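Local coordinates for protein HTH-type transcriptional regulator TreR (PDB 2OGG) that represses transcription of the trehalose operon trePA and binds the effector trehalose-6-phosphate, here as its isolated effector-binding domain, at residues 16-21 with 36-41. Sequence-based numbering, arbitrary orientation.
With GOL (glycerol), chain E; SO4 (sulfate ion), chain D.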
loop_
_atom_site.group_PDB
_atom_site.type_symbol
_atom_site.label_atom_id
_atom_site.label_comp_id
_atom_site.label_asym_id
_atom_site.label_seq_id
_atom_site.Cartn_x
_atom_site.Cartn_y
_atom_site.Cartn_z
ATOM N N PHE A 16 -4.952 -7.609 31.804
ATOM C CA PHE A 16 -3.593 -7.712 31.324
ATOM C C PHE A 16 -3.019 -8.930 32.004
ATOM O O PHE A 16 -3.205 -9.132 33.221
ATOM C CB PHE A 16 -2.820 -6.462 31.705
ATOM C CG PHE A 16 -1.335 -6.593 31.576
ATOM C CD1 PHE A 16 -0.736 -6.616 30.338
ATOM C CD2 PHE A 16 -0.527 -6.409 32.670
ATOM C CE1 PHE A 16 0.643 -6.587 30.214
ATOM C CE2 PHE A 16 0.850 -6.348 32.535
ATOM C CZ PHE A 16 1.424 -6.410 31.308
ATOM N N GLY A 17 -2.450 -9.827 31.212
ATOM C CA GLY A 17 -2.052 -11.129 31.760
ATOM C C GLY A 17 -1.388 -12.005 30.737
ATOM O O GLY A 17 -1.264 -11.598 29.582
ATOM N N LEU A 18 -0.685 -13.016 31.247
ATOM C CA LEU A 18 0.103 -13.949 30.442
ATOM C C LEU A 18 -0.399 -15.364 30.807
ATOM O O LEU A 18 -0.190 -15.850 31.922
ATOM C CB LEU A 18 1.590 -13.812 30.784
ATOM C CG LEU A 18 2.567 -14.774 30.080
ATOM C CD1 LEU A 18 2.576 -14.535 28.580
ATOM C CD2 LEU A 18 4.001 -14.682 30.626
ATOM N N GLU A 19 -1.079 -16.006 29.866
ATOM C CA GLU A 19 -1.693 -17.294 30.103
ATOM C C GLU A 19 -1.655 -18.060 28.806
ATOM O O GLU A 19 -1.440 -17.460 27.750
ATOM C CB GLU A 19 -3.156 -17.068 30.488
ATOM C CG GLU A 19 -3.385 -16.660 31.932
ATOM C CD GLU A 19 -4.834 -16.304 32.183
ATOM O OE1 GLU A 19 -5.337 -15.395 31.478
ATOM O OE2 GLU A 19 -5.482 -16.993 33.015
ATOM N N PRO A 20 -1.975 -19.367 28.851
ATOM C CA PRO A 20 -2.284 -20.090 27.604
ATOM C C PRO A 20 -3.534 -19.472 26.918
ATOM O O PRO A 20 -4.440 -18.994 27.594
ATOM C CB PRO A 20 -2.617 -21.514 28.097
ATOM C CG PRO A 20 -2.116 -21.584 29.517
ATOM C CD PRO A 20 -2.254 -20.185 30.043
ATOM N N PRO A 21 -3.647 -19.607 25.595
ATOM C CA PRO A 21 -4.794 -19.058 24.863
ATOM C C PRO A 21 -6.177 -19.738 25.073
ATOM O O PRO A 21 -6.266 -20.966 25.169
ATOM C CB PRO A 21 -4.354 -19.170 23.408
ATOM C CG PRO A 21 -3.417 -20.309 23.405
ATOM C CD PRO A 21 -2.694 -20.294 24.712
ATOM N N ASP A 36 2.569 -19.381 25.373
ATOM C CA ASP A 36 2.233 -18.351 26.339
ATOM C C ASP A 36 1.893 -17.073 25.581
ATOM O O ASP A 36 2.691 -16.580 24.779
ATOM C CB ASP A 36 3.386 -18.136 27.325
ATOM C CG ASP A 36 3.367 -19.146 28.473
ATOM O OD1 ASP A 36 2.307 -19.786 28.684
ATOM O OD2 ASP A 36 4.373 -19.227 29.226
ATOM N N ILE A 37 0.697 -16.559 25.825
ATOM C CA ILE A 37 0.172 -15.440 25.069
ATOM C C ILE A 37 -0.093 -14.290 26.024
ATOM O O ILE A 37 -0.650 -14.493 27.090
ATOM C CB ILE A 37 -1.184 -15.827 24.395
ATOM C CG1 ILE A 37 -0.970 -16.933 23.360
ATOM C CG2 ILE A 37 -1.826 -14.623 23.737
ATOM C CD1 ILE A 37 -0.004 -16.541 22.282
ATOM N N TRP A 38 0.317 -13.085 25.649
ATOM C CA TRP A 38 0.026 -11.910 26.447
ATOM C C TRP A 38 -1.348 -11.466 25.985
ATOM O O TRP A 38 -1.649 -11.601 24.798
ATOM C CB TRP A 38 1.014 -10.810 26.084
ATOM C CG TRP A 38 2.381 -11.015 26.602
ATOM C CD1 TRP A 38 3.522 -11.173 25.866
ATOM C CD2 TRP A 38 2.799 -10.883 27.968
ATOM N NE1 TRP A 38 4.636 -11.157 26.696
ATOM C CE2 TRP A 38 4.218 -10.918 27.977
ATOM C CE3 TRP A 38 2.132 -10.567 29.151
ATOM C CZ2 TRP A 38 4.955 -10.740 29.135
ATOM C CZ3 TRP A 38 2.879 -10.377 30.310
ATOM C CH2 TRP A 38 4.263 -10.482 30.297
ATOM N N GLU A 39 -2.241 -11.144 26.923
ATOM C CA GLU A 39 -3.511 -10.517 26.573
ATOM C C GLU A 39 -3.609 -9.137 27.208
ATOM O O GLU A 39 -3.366 -8.988 28.401
ATOM C CB GLU A 39 -4.677 -11.364 27.050
ATOM C CG GLU A 39 -5.947 -10.552 27.323
ATOM C CD GLU A 39 -7.183 -11.420 27.608
ATOM O OE1 GLU A 39 -7.201 -12.113 28.649
ATOM O OE2 GLU A 39 -8.121 -11.442 26.769
ATOM N N VAL A 40 -3.897 -8.116 26.418
ATOM C CA VAL A 40 -4.106 -6.777 26.993
ATOM C C VAL A 40 -5.443 -6.225 26.508
ATOM O O VAL A 40 -5.746 -6.254 25.297
ATOM C CB VAL A 40 -3.022 -5.796 26.550
ATOM C CG1 VAL A 40 -3.164 -4.457 27.302
ATOM C CG2 VAL A 40 -1.631 -6.410 26.740
ATOM N N ILE A 41 -6.313 -5.883 27.451
ATOM C CA ILE A 41 -7.577 -5.292 27.086
ATOM C C ILE A 41 -7.684 -3.884 27.659
ATOM O O ILE A 41 -7.620 -3.679 28.880
ATOM C CB ILE A 41 -8.745 -6.187 27.498
ATOM C CG1 ILE A 41 -8.754 -7.468 26.659
ATOM C CG2 ILE A 41 -10.077 -5.464 27.373
ATOM C CD1 ILE A 41 -9.754 -8.476 27.168
HETATM C C1 GOL E . -5.562 -16.097 25.657
HETATM O O1 GOL E . -6.954 -16.262 25.473
HETATM C C2 GOL E . -5.265 -15.511 27.035
HETATM O O2 GOL E . -6.049 -16.182 28.003
HETATM C C3 GOL E . -3.769 -15.630 27.351
HETATM O O3 GOL E . -3.259 -14.484 28.029
HETATM S S SO4 D . 6.200 -20.107 25.365
HETATM O O1 SO4 D . 5.068 -19.730 24.513
HETATM O O2 SO4 D . 7.425 -20.022 24.563
HETATM O O3 SO4 D . 6.327 -19.192 26.512
HETATM O O4 SO4 D . 5.980 -21.472 25.855
HETATM O O HOH W 1 -4.673 -13.091 30.325
#
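The indole of W38 receives L18 on one face: CD1 stands over the five-membered ring, 4.0 Å from its centroid, in a CH-pi contact. L18 CB meets the benzo part of the indole at CE3, and G17 O lies at the ring edge. The F16 ring is nearly parallel to the W38 six-membered ring (9°) but slid far enough that the two barely overlap, with centroids 5.9 Å apart. F16 CG, anti to the backbone N (chi1 165°), sets the ring beside V40, whose CG2 reaches its edge in plane at F16 CD1 (3.7 Å).

The strands that carry these side chains run antiparallel. G17 and E39 are joined by two hydrogen bonds, E39 N to G17 O at 2.9 Å and G17 N back to E39 O; E19 and I37 form the next such pair, with I37 N to E19 O at 3.0 Å and E19 N to I37 O. On the face of E19, I37 and E39, a glycerol, probably from the crystallisation liquor, also donates from O3 to I37 O (2.8 Å). A water donates to both E19 OE1 and E39 OE1, bridging two carboxylates of like charge.

E39 OE2 is hydrogen-bonded to Y57, and W38 NE1 to V63 O. Within the antiparallel sheet of this UTRA domain, strand 11-19 is outermost in the chain and strand 37-46 lies between it and strand 49-59, while C71 of helix 68-71 packs against F16 and V40.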